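Local coordinates for protein CofB (Escherichia coli, PDB 5AX6) that serves as the homotrimeric minor pilin of the CFA/III type IVb pilus of human enterotoxigenic bacteria and probably helps to start pilus assembly, at residues 6-11 with 161-166; 84-90 with 102-108; 279-283 with 295-299; 351-357 with 474-480. The contacts are given in a common frame with arbitrary orientation. Where two conformers were deposited one is given. Residue numbers count along the deposited sequence, not the author numbering.

Interaction 1: residues 6-11 with 161-166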
# COMPACT_ATOMS: atom_id res chain seq x y z
N ARG A 6 35.94 21.67 -9.91
CA ARG A 6 37.00 20.73 -9.55
C ARG A 6 36.91 20.35 -8.07
O ARG A 6 36.95 19.17 -7.71
CB ARG A 6 38.37 21.33 -9.85
CG ARG A 6 39.53 20.62 -9.15
CD ARG A 6 40.82 21.42 -9.24
NE ARG A 6 40.73 22.72 -8.58
CZ ARG A 6 41.10 22.95 -7.32
NH1 ARG A 6 41.59 21.96 -6.58
NH2 ARG A 6 40.99 24.17 -6.81
N ARG A 7 36.79 21.37 -7.21
CA ARG A 7 36.70 21.14 -5.78
C ARG A 7 35.45 20.34 -5.42
O ARG A 7 35.46 19.55 -4.48
CB ARG A 7 36.72 22.46 -5.01
CG ARG A 7 38.10 23.09 -4.91
CD ARG A 7 38.14 24.19 -3.85
NE ARG A 7 37.14 25.22 -4.09
CZ ARG A 7 37.36 26.33 -4.78
NH1 ARG A 7 38.57 26.57 -5.28
NH2 ARG A 7 36.39 27.21 -4.96
N GLN A 8 34.37 20.54 -6.17
CA GLN A 8 33.15 19.80 -5.87
C GLN A 8 33.32 18.32 -6.17
O GLN A 8 32.77 17.47 -5.47
CB GLN A 8 31.96 20.35 -6.66
CG GLN A 8 30.63 19.82 -6.15
CD GLN A 8 30.38 20.21 -4.69
OE1 GLN A 8 30.31 21.40 -4.36
NE2 GLN A 8 30.26 19.22 -3.82
N ILE A 9 34.09 18.00 -7.20
CA ILE A 9 34.27 16.61 -7.57
C ILE A 9 35.13 15.90 -6.53
O ILE A 9 34.83 14.77 -6.15
CB ILE A 9 34.91 16.48 -8.97
CG1 ILE A 9 33.87 16.84 -10.04
CG2 ILE A 9 35.42 15.06 -9.20
CD1 ILE A 9 34.44 16.96 -11.44
N VAL A 10 36.20 16.56 -6.08
CA VAL A 10 37.01 16.04 -4.98
C VAL A 10 36.15 15.85 -3.73
O VAL A 10 36.20 14.79 -3.09
CB VAL A 10 38.18 16.99 -4.66
CG1 VAL A 10 38.88 16.56 -3.38
CG2 VAL A 10 39.15 17.05 -5.83
N SER A 11 35.37 16.87 -3.39
CA SER A 11 34.52 16.82 -2.20
C SER A 11 33.49 15.70 -2.27
O SER A 11 33.22 15.04 -1.27
CB SER A 11 33.83 18.17 -1.98
OG SER A 11 34.79 19.17 -1.69
N ASN A 161 37.33 27.31 1.02
CA ASN A 161 36.60 27.07 -0.22
C ASN A 161 36.10 25.64 -0.22
O ASN A 161 35.00 25.34 -0.69
CB ASN A 161 37.49 27.33 -1.43
CG ASN A 161 38.31 28.61 -1.30
OD1 ASN A 161 37.88 29.57 -0.67
ND2 ASN A 161 39.49 28.62 -1.90
N TYR A 162 36.92 24.75 0.34
CA TYR A 162 36.61 23.33 0.37
C TYR A 162 35.53 23.00 1.39
O TYR A 162 34.75 22.07 1.18
CB TYR A 162 37.87 22.52 0.67
CG TYR A 162 38.54 21.99 -0.57
CD1 TYR A 162 37.95 20.97 -1.31
CD2 TYR A 162 39.75 22.50 -1.00
CE1 TYR A 162 38.55 20.48 -2.45
CE2 TYR A 162 40.37 22.01 -2.14
CZ TYR A 162 39.76 21.00 -2.86
OH TYR A 162 40.35 20.50 -4.00
N VAL A 163 35.47 23.75 2.48
CA VAL A 163 34.46 23.48 3.50
C VAL A 163 33.05 23.64 2.92
O VAL A 163 32.15 22.86 3.22
CB VAL A 163 34.62 24.40 4.72
CG1 VAL A 163 33.37 24.34 5.59
CG2 VAL A 163 35.86 24.02 5.52
N SER A 164 32.87 24.65 2.09
CA SER A 164 31.58 24.88 1.46
C SER A 164 31.22 23.73 0.52
O SER A 164 30.07 23.27 0.51
CB SER A 164 31.58 26.21 0.70
OG SER A 164 30.27 26.53 0.26
N SER A 165 32.18 23.25 -0.26
CA SER A 165 31.88 22.14 -1.16
C SER A 165 31.75 20.82 -0.39
O SER A 165 30.97 19.96 -0.77
CB SER A 165 32.94 22.03 -2.27
OG SER A 165 34.21 21.68 -1.77
N LEU A 166 32.51 20.67 0.70
CA LEU A 166 32.35 19.49 1.56
C LEU A 166 30.96 19.46 2.19
O LEU A 166 30.31 18.41 2.24
CB LEU A 166 33.42 19.45 2.64
CG LEU A 166 34.83 19.09 2.15
CD1 LEU A 166 35.88 19.45 3.19
CD2 LEU A 166 34.91 17.61 1.76

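Interaction 2: residues 84-90 with 102-108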
# COMPACT_ATOMS: atom_id res chain seq x y z
N ARG A 84 43.12 0.00 3.42
CA ARG A 84 41.89 -0.10 2.64
C ARG A 84 41.40 -1.54 2.50
O ARG A 84 40.20 -1.79 2.41
CB ARG A 84 42.06 0.52 1.24
CG ARG A 84 40.72 0.80 0.58
CD ARG A 84 40.83 1.42 -0.82
NE ARG A 84 39.50 1.81 -1.32
CZ ARG A 84 38.94 2.99 -1.10
NH1 ARG A 84 39.60 3.91 -0.40
NH2 ARG A 84 37.73 3.25 -1.57
N ILE A 85 42.32 -2.51 2.49
CA ILE A 85 41.91 -3.89 2.29
C ILE A 85 41.01 -4.41 3.40
O ILE A 85 40.17 -5.28 3.16
CB ILE A 85 43.13 -4.84 2.15
CG1 ILE A 85 43.80 -5.09 3.50
CG2 ILE A 85 44.13 -4.28 1.12
CD1 ILE A 85 44.83 -6.20 3.46
N PHE A 86 41.12 -3.85 4.60
CA PHE A 86 40.29 -4.33 5.71
C PHE A 86 38.87 -3.76 5.70
O PHE A 86 38.00 -4.25 6.42
CB PHE A 86 41.00 -4.02 7.03
CG PHE A 86 42.36 -4.64 7.11
CD1 PHE A 86 42.50 -5.97 7.44
CD2 PHE A 86 43.50 -3.90 6.79
CE1 PHE A 86 43.75 -6.57 7.49
CE2 PHE A 86 44.76 -4.50 6.84
CZ PHE A 86 44.88 -5.83 7.18
N PHE A 87 38.64 -2.74 4.88
CA PHE A 87 37.33 -2.12 4.78
C PHE A 87 36.71 -2.33 3.41
O PHE A 87 35.71 -1.69 3.06
CB PHE A 87 37.42 -0.64 5.09
CG PHE A 87 37.87 -0.37 6.49
CD1 PHE A 87 36.95 -0.39 7.53
CD2 PHE A 87 39.21 -0.15 6.77
CE1 PHE A 87 37.35 -0.17 8.83
CE2 PHE A 87 39.63 0.07 8.07
CZ PHE A 87 38.70 0.05 9.11
N THR A 88 37.30 -3.24 2.64
CA THR A 88 36.74 -3.58 1.33
C THR A 88 36.64 -5.10 1.19
O THR A 88 37.24 -5.83 1.95
CB THR A 88 37.58 -2.99 0.18
OG1 THR A 88 38.96 -3.34 0.35
CG2 THR A 88 37.44 -1.47 0.16
N ARG A 89 35.85 -5.57 0.23
CA ARG A 89 35.61 -7.01 0.11
C ARG A 89 36.89 -7.80 -0.12
O ARG A 89 37.78 -7.37 -0.87
CB ARG A 89 34.64 -7.30 -1.04
CG ARG A 89 33.23 -6.77 -0.82
CD ARG A 89 32.33 -7.13 -2.01
NE ARG A 89 32.84 -6.59 -3.27
CZ ARG A 89 33.41 -7.32 -4.23
NH1 ARG A 89 33.56 -8.63 -4.09
NH2 ARG A 89 33.84 -6.73 -5.35
N LYS A 90 36.97 -8.97 0.50
CA LYS A 90 38.06 -9.90 0.25
C LYS A 90 38.21 -10.18 -1.25
O LYS A 90 39.32 -10.24 -1.77
CB LYS A 90 37.83 -11.19 1.01
CG LYS A 90 38.86 -12.30 0.75
CD LYS A 90 38.56 -13.53 1.59
CE LYS A 90 39.66 -14.59 1.47
NZ LYS A 90 40.94 -14.16 2.11
N GLU A 102 34.24 -11.14 3.15
CA GLU A 102 33.51 -10.84 1.94
C GLU A 102 32.21 -10.14 2.30
O GLU A 102 31.17 -10.79 2.42
CB GLU A 102 33.23 -12.11 1.14
CG GLU A 102 32.49 -11.86 -0.17
CD GLU A 102 33.28 -10.99 -1.15
OE1 GLU A 102 34.47 -10.72 -0.88
OE2 GLU A 102 32.72 -10.57 -2.18
N PHE A 103 32.27 -8.82 2.51
CA PHE A 103 31.05 -8.05 2.75
C PHE A 103 30.04 -8.25 1.62
O PHE A 103 30.41 -8.35 0.46
CB PHE A 103 31.40 -6.57 2.92
CG PHE A 103 32.51 -6.33 3.90
CD1 PHE A 103 32.35 -6.68 5.23
CD2 PHE A 103 33.71 -5.78 3.50
CE1 PHE A 103 33.36 -6.48 6.15
CE2 PHE A 103 34.73 -5.57 4.42
CZ PHE A 103 34.56 -5.92 5.73
N SER A 104 28.75 -8.32 1.96
CA SER A 104 27.73 -8.59 0.94
C SER A 104 27.52 -7.39 0.04
O SER A 104 27.02 -7.54 -1.07
CB SER A 104 26.39 -8.99 1.58
OG SER A 104 25.88 -7.94 2.38
N LYS A 105 27.91 -6.22 0.52
CA LYS A 105 27.81 -4.97 -0.22
C LYS A 105 29.13 -4.21 -0.09
O LYS A 105 29.86 -4.44 0.86
CB LYS A 105 26.67 -4.12 0.33
CG LYS A 105 26.95 -3.70 1.79
CD LYS A 105 25.81 -2.88 2.41
CE LYS A 105 25.96 -2.76 3.93
NZ LYS A 105 24.70 -2.26 4.55
N ASP A 106 29.43 -3.30 -1.01
CA ASP A 106 30.61 -2.45 -0.85
C ASP A 106 30.29 -1.21 -0.02
O ASP A 106 29.44 -0.40 -0.40
CB ASP A 106 31.16 -2.02 -2.21
CG ASP A 106 31.61 -3.19 -3.04
OD1 ASP A 106 32.53 -3.91 -2.61
OD2 ASP A 106 31.04 -3.40 -4.13
N TYR A 107 30.97 -1.04 1.10
CA TYR A 107 30.82 0.20 1.86
C TYR A 107 31.53 1.32 1.12
O TYR A 107 31.01 2.43 0.98
CB TYR A 107 31.39 0.04 3.27
CG TYR A 107 30.61 -0.97 4.07
CD1 TYR A 107 29.47 -0.60 4.79
CD2 TYR A 107 31.00 -2.30 4.09
CE1 TYR A 107 28.75 -1.54 5.53
CE2 TYR A 107 30.29 -3.25 4.81
CZ TYR A 107 29.17 -2.86 5.53
OH TYR A 107 28.48 -3.81 6.24
N ILE A 108 32.75 1.02 0.68
CA ILE A 108 33.50 1.91 -0.19
C ILE A 108 34.01 1.07 -1.36
O ILE A 108 34.11 -0.15 -1.25
CB ILE A 108 34.68 2.58 0.54
CG1 ILE A 108 35.66 1.52 1.05
CG2 ILE A 108 34.17 3.44 1.70
CD1 ILE A 108 36.88 2.09 1.80
O HOH W 1 33.56 -1.84 1.34
O HOH W 2 34.42 -3.04 -1.09
O HOH W 3 32.85 -4.15 -6.07

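Interaction 3: residues 279-283 with 295-299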
# COMPACT_ATOMS: atom_id res chain seq x y z
N ASN A 279 6.49 -16.55 -4.83
CA ASN A 279 6.83 -15.15 -5.08
C ASN A 279 5.59 -14.40 -5.54
O ASN A 279 5.38 -14.21 -6.74
CB ASN A 279 7.96 -15.05 -6.12
CG ASN A 279 8.42 -13.62 -6.38
OD1 ASN A 279 7.97 -12.67 -5.73
ND2 ASN A 279 9.33 -13.47 -7.33
N GLU A 280 4.75 -14.01 -4.59
CA GLU A 280 3.48 -13.36 -4.91
C GLU A 280 3.18 -12.27 -3.89
O GLU A 280 2.32 -12.43 -3.02
CB GLU A 280 2.33 -14.39 -4.98
CG GLU A 280 2.45 -15.36 -6.16
CD GLU A 280 1.29 -16.36 -6.27
OE1 GLU A 280 0.49 -16.50 -5.31
OE2 GLU A 280 1.18 -17.00 -7.33
N PRO A 281 3.90 -11.15 -3.99
CA PRO A 281 3.78 -10.11 -2.96
C PRO A 281 2.38 -9.52 -2.96
O PRO A 281 1.79 -9.35 -4.03
CB PRO A 281 4.83 -9.07 -3.37
CG PRO A 281 5.00 -9.29 -4.84
CD PRO A 281 4.84 -10.77 -5.05
N GLY A 282 1.86 -9.23 -1.79
CA GLY A 282 0.51 -8.72 -1.71
C GLY A 282 0.33 -7.64 -0.67
O GLY A 282 0.94 -7.65 0.41
N LEU A 283 -0.51 -6.67 -1.02
CA LEU A 283 -0.98 -5.68 -0.07
C LEU A 283 -2.40 -6.04 0.31
O LEU A 283 -3.25 -6.25 -0.57
CB LEU A 283 -0.93 -4.27 -0.67
CG LEU A 283 0.45 -3.68 -0.95
CD1 LEU A 283 0.32 -2.52 -1.93
CD2 LEU A 283 1.10 -3.21 0.35
N CYS A 295 -6.61 -9.36 -0.42
CA CYS A 295 -5.26 -9.00 -0.86
C CYS A 295 -5.22 -8.64 -2.33
O CYS A 295 -5.86 -9.30 -3.15
CB CYS A 295 -4.28 -10.14 -0.61
SG CYS A 295 -4.12 -10.58 1.15
N LEU A 296 -4.47 -7.59 -2.65
CA LEU A 296 -4.09 -7.29 -4.03
C LEU A 296 -2.70 -7.88 -4.24
O LEU A 296 -1.73 -7.36 -3.70
CB LEU A 296 -4.06 -5.79 -4.32
CG LEU A 296 -5.28 -5.06 -4.84
CD1 LEU A 296 -4.95 -3.58 -5.10
CD2 LEU A 296 -5.81 -5.76 -6.09
N THR A 297 -2.63 -8.94 -5.03
CA THR A 297 -1.43 -9.76 -5.12
C THR A 297 -0.90 -9.81 -6.53
O THR A 297 -1.67 -9.92 -7.49
CB THR A 297 -1.74 -11.18 -4.65
OG1 THR A 297 -2.28 -11.12 -3.32
CG2 THR A 297 -0.49 -12.05 -4.67
N GLN A 298 0.42 -9.75 -6.68
CA GLN A 298 1.02 -9.85 -8.00
C GLN A 298 1.31 -11.30 -8.33
O GLN A 298 1.93 -12.01 -7.54
CB GLN A 298 2.31 -9.04 -8.10
CG GLN A 298 2.82 -8.92 -9.54
CD GLN A 298 4.14 -8.20 -9.62
OE1 GLN A 298 4.86 -8.10 -8.62
NE2 GLN A 298 4.48 -7.68 -10.80
N ILE A 299 0.83 -11.75 -9.49
CA ILE A 299 1.02 -13.14 -9.89
C ILE A 299 1.58 -13.22 -11.32
O ILE A 299 1.53 -12.26 -12.09
CB ILE A 299 -0.30 -13.95 -9.82
CG1 ILE A 299 -1.35 -13.34 -10.75
CG2 ILE A 299 -0.80 -14.03 -8.37
CD1 ILE A 299 -2.66 -14.11 -10.80

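Interaction 4: residues 351-357 with 474-480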
# COMPACT_ATOMS: atom_id res chain seq x y z
N TYR A 351 -33.49 -4.14 -20.35
CA TYR A 351 -34.52 -4.68 -21.25
C TYR A 351 -35.74 -3.76 -21.24
O TYR A 351 -36.24 -3.40 -20.16
CB TYR A 351 -34.92 -6.11 -20.85
CG TYR A 351 -36.06 -6.66 -21.70
CD1 TYR A 351 -35.80 -7.39 -22.86
CD2 TYR A 351 -37.39 -6.43 -21.36
CE1 TYR A 351 -36.83 -7.88 -23.65
CE2 TYR A 351 -38.42 -6.91 -22.15
CZ TYR A 351 -38.14 -7.63 -23.28
OH TYR A 351 -39.15 -8.12 -24.07
N ALA A 352 -36.25 -3.39 -22.41
CA ALA A 352 -37.45 -2.56 -22.44
C ALA A 352 -38.20 -2.75 -23.74
O ALA A 352 -37.60 -2.96 -24.79
CB ALA A 352 -37.09 -1.09 -22.25
N ALA A 353 -39.52 -2.71 -23.65
CA ALA A 353 -40.36 -2.67 -24.82
C ALA A 353 -40.85 -1.23 -25.01
O ALA A 353 -40.89 -0.45 -24.06
CB ALA A 353 -41.52 -3.63 -24.69
N PHE A 354 -41.16 -0.87 -26.25
CA PHE A 354 -41.88 0.38 -26.49
C PHE A 354 -43.30 0.18 -25.95
O PHE A 354 -43.69 -0.95 -25.61
CB PHE A 354 -41.84 0.73 -27.97
CG PHE A 354 -40.44 0.92 -28.51
CD1 PHE A 354 -39.79 2.14 -28.37
CD2 PHE A 354 -39.78 -0.13 -29.12
CE1 PHE A 354 -38.50 2.31 -28.85
CE2 PHE A 354 -38.48 0.04 -29.59
CZ PHE A 354 -37.85 1.26 -29.47
N SER A 355 -44.08 1.25 -25.81
CA SER A 355 -45.28 1.12 -25.00
C SER A 355 -46.60 1.55 -25.65
O SER A 355 -47.59 1.71 -24.94
CB SER A 355 -45.10 1.87 -23.68
OG SER A 355 -44.83 3.25 -23.87
N ASN A 356 -46.64 1.72 -26.97
CA ASN A 356 -47.93 1.95 -27.64
C ASN A 356 -48.71 0.65 -27.76
O ASN A 356 -48.18 -0.36 -28.20
CB ASN A 356 -47.74 2.59 -29.02
CG ASN A 356 -47.43 4.07 -28.92
OD1 ASN A 356 -47.73 4.71 -27.91
ND2 ASN A 356 -46.82 4.62 -29.97
N SER A 357 -49.98 0.70 -27.36
CA SER A 357 -50.80 -0.51 -27.23
C SER A 357 -52.07 -0.52 -28.09
O SER A 357 -52.46 -1.56 -28.62
CB SER A 357 -51.18 -0.69 -25.76
OG SER A 357 -51.86 -1.91 -25.56
N ASN A 474 -43.51 3.04 -32.18
CA ASN A 474 -43.18 2.62 -30.81
C ASN A 474 -44.09 1.54 -30.22
O ASN A 474 -44.73 1.75 -29.19
CB ASN A 474 -43.21 3.83 -29.88
CG ASN A 474 -42.27 4.93 -30.32
OD1 ASN A 474 -41.23 4.67 -30.92
ND2 ASN A 474 -42.63 6.17 -30.02
N PRO A 475 -44.15 0.37 -30.88
CA PRO A 475 -45.11 -0.68 -30.51
C PRO A 475 -44.68 -1.58 -29.34
O PRO A 475 -43.49 -1.89 -29.19
CB PRO A 475 -45.21 -1.51 -31.79
CG PRO A 475 -43.93 -1.29 -32.51
CD PRO A 475 -43.36 0.04 -32.07
N LYS A 476 -45.64 -1.99 -28.52
CA LYS A 476 -45.37 -2.88 -27.39
C LYS A 476 -44.92 -4.26 -27.83
O LYS A 476 -44.45 -5.06 -27.01
CB LYS A 476 -46.62 -3.02 -26.50
CG LYS A 476 -47.81 -3.60 -27.27
CD LYS A 476 -48.96 -3.95 -26.35
CE LYS A 476 -50.12 -4.53 -27.15
NZ LYS A 476 -51.35 -4.70 -26.33
N PHE A 477 -45.08 -4.56 -29.12
CA PHE A 477 -44.62 -5.84 -29.63
C PHE A 477 -43.28 -5.71 -30.36
O PHE A 477 -42.96 -6.48 -31.28
CB PHE A 477 -45.68 -6.50 -30.54
CG PHE A 477 -46.40 -5.55 -31.46
CD1 PHE A 477 -45.86 -5.22 -32.69
CD2 PHE A 477 -47.65 -5.03 -31.10
CE1 PHE A 477 -46.55 -4.35 -33.56
CE2 PHE A 477 -48.34 -4.17 -31.96
CZ PHE A 477 -47.78 -3.84 -33.19
N LEU A 478 -42.50 -4.73 -29.92
CA LEU A 478 -41.09 -4.60 -30.28
C LEU A 478 -40.35 -4.32 -28.99
O LEU A 478 -40.70 -3.38 -28.27
CB LEU A 478 -40.85 -3.47 -31.29
CG LEU A 478 -39.39 -3.14 -31.59
CD1 LEU A 478 -38.69 -4.34 -32.22
CD2 LEU A 478 -39.23 -1.90 -32.50
N SER A 479 -39.35 -5.13 -28.66
CA SER A 479 -38.58 -4.87 -27.46
C SER A 479 -37.10 -4.87 -27.78
O SER A 479 -36.68 -5.46 -28.78
CB SER A 479 -38.89 -5.90 -26.36
OG SER A 479 -38.48 -7.20 -26.75
N VAL A 480 -36.32 -4.22 -26.93
CA VAL A 480 -34.90 -4.07 -27.20
C VAL A 480 -34.09 -4.30 -25.94
O VAL A 480 -34.58 -4.07 -24.83
CB VAL A 480 -34.57 -2.66 -27.74
CG1 VAL A 480 -35.08 -2.49 -29.17
CG2 VAL A 480 -35.11 -1.57 -26.79

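Interaction 1: residues 6-11 with 161-166
Two helical segments of the pilin domain cross here: 6-11, near the start of the long N-terminal helix 4-25, and 161-166, the first turns of helix 161-171. Their axes approach to 8.8 Å at a signed crossing angle of -57°, and the backbones come closest at Ser11 and Leu166, whose CA atoms are 5.1 Å apart. Tyr162 is a knob in a hole formed by Arg6, Arg7, Val10 and Ser11. The aliphatic part of Arg7 covers one face of the Tyr162 ring, with CD 3.6 Å from the centroid in a CH-pi contact, while Arg7 NE lies 3.4 Å from Asn161 CB. Val10 CG1 reaches Tyr162 CE1 at 4.0 Å. Beside the ring two serines meet directly: Ser11 OG and Ser165 OG share a 2.6 Å hydrogen bond. Gln8 starts out pointing away but folds back, so that its NE2 donates to Ser165 O at 3.2 Å and also bonds Asn12. Beyond the pair, Ile115 packs on Val10. A long N-terminal helix is the hallmark of type IV pilins; here it is fastened to a second helix by one aromatic knob and hydroxyl and amide hydrogen bonds, with no salt bridge between the segments.

Interaction 2: residues 84-90 with 102-108
Arg84 opens a pair of irregular segments in the pilin domain, both within the long connection between strands 75-76 and 121-130 that packs against the N-terminal helix 4-25. The Arg84 guanidinium lays one face on Ile108, with Arg84 NH2 3.7 Å from Ile108 CD1, and forms a salt bridge with Glu17 of that helix. Arg84 O accepts a hydrogen bond from Thr88 OG1 at 2.9 Å. Phe86 offers its carbonyl O to the edge of the Phe103 ring, 3.9 Å from CZ. The Phe87 CA-CB bond points away from 102-108 and the side chain packs on Ile21, yet CB lies 4.3 Å from Ile108 CD1; water 1 joins Phe87 O to Ile108 N. Thr88 brings CG2 to 3.6 Å from Ile108 CG1, and its O approaches Phe103 CE2 at 3.5 Å. Arg89 is the polar centre, gripped at the edge of its guanidinium by two acids in a salt-bridge network. Arg89 NH1 pairs with Glu102 OE2 and Arg89 NE with Asp106 OD1, each at 2.8 Å. The disulfide Cys92-Cys110 ties the chain just beyond both segments. Water 3 completes the clasp, accepting from Arg89 NH2 at 2.9 Å and donating to Asp106 OD2 at 2.8 Å.

Interaction 3: residues 279-283 with 295-299
Three backbone hydrogen bonds carry this contact. Leu283 and Leu296 form a hydrogen-bonded antiparallel pair, Leu283 N donating to Leu296 O at 3.0 Å and Leu296 N to Leu283 O at 2.8 Å. One step along, Gly282 faces Thr297 in a non-hydrogen-bonded pair with CA atoms only 4.1 Å apart, and beyond it Gln298 N donates to Pro281 O at 3.0 Å. CA-H...O contacts fill the gaps: Gly282 CA lies 3.3 Å from Leu296 O, Thr297 CA 3.4 Å from Pro281 O and Glu280 CA 3.3 Å from Gln298 O. A CB on Gly282 would fall 2.9 Å from Thr297 OG1, so the bare CA suits this close pairing. The strands belong to a beta hairpin, 282-285 with 294-302, in the CofB beta-repeat domain; strand 308-315 adds a third, and the disulfide from Cys295 to Cys284 staples the hairpin. Side-chain contacts are looser: Glu280 CB meets Thr297 CG2 at 3.7 Å, Pro281 CG stands 4.0 Å from Gln298 OE1, and Gln298 NE2 is hydrogen-bonded to Ser310. Intersubunit contacts form the last group, since the hairpin lies within the trimer interface. Gly282 and Leu283 pair in parallel with a strand of the second subunit, Leu296 packs on Leu296 of that subunit, and Leu296 O accepts a hydrogen bond from Trp285 NE1 of the third.

Interaction 4: residues 351-357 with 474-480
Phe354 forms the apolar centre, just past the end of strand 341-353, where this strand pairs with 478-487 in an antiparallel sheet of the CofB C-terminal domain. Phe354 CE2 meets Leu478 CD2 at 3.6 Å and Val480 CG1 at 4.3 Å, and Phe354 CB lies 4.4 Å from Pro475 CD; Ala457 of strand 452-463 packs against the same side chain. On the sheet face of Ala353 and Ser479, the two CB atoms stand 3.9 Å apart. Around this core runs the backbone pairing. Ala352 and Val480 exchange two hydrogen bonds, Ala352 N to Val480 O at 3.0 Å and Val480 N to Ala352 O at 2.8 Å, and Phe354 N continues to Leu478 O at 3.3 Å. A type I turn from Pro475 to Leu478, closed by Leu478 N to Pro475 O at 3.1 Å, connects the strand pairing to the single Asn356-Pro475 bridge. At the start of the turn the segments meet again: Asn356 N donates to Asn474 O at 2.9 Å and Lys476 N to Asn356 O at 3.0 Å, while Lys476 CA makes a CA-H...O contact with Phe354 O at 3.1 Å. Farther out, Ser479 OG donates to Tyr351 OH at 2.9 Å, and this phenol also bonds Phe423 O and Asn429. At the other extremity Lys476 NZ, also hydrogen-bonded to Tyr419 O, donates to Ser357 OG at 2.9 Å.

Overall arrangement
From the N terminus, helix 4-25 enters interaction 1, which closes a loop of 149 residues by bringing back helix 161-171. Interaction 2 is nested inside that loop, a closure across 11 residues, whose two segments pack against the same N-terminal helix; both contacts lie in the pilin domain with centres 26 Å apart and do not touch. Interaction 3 follows in series, closing the hairpin 282-285/294-302 of the beta-repeat domain, about 35 Å from interaction 2 between centres. Interaction 4 comes last, joining strands 341-353 and 478-487 across 116 residues of the C-terminal domain, its centre 84 Å from that of interaction 1. No two contacts cross, and each has both segments within one domain.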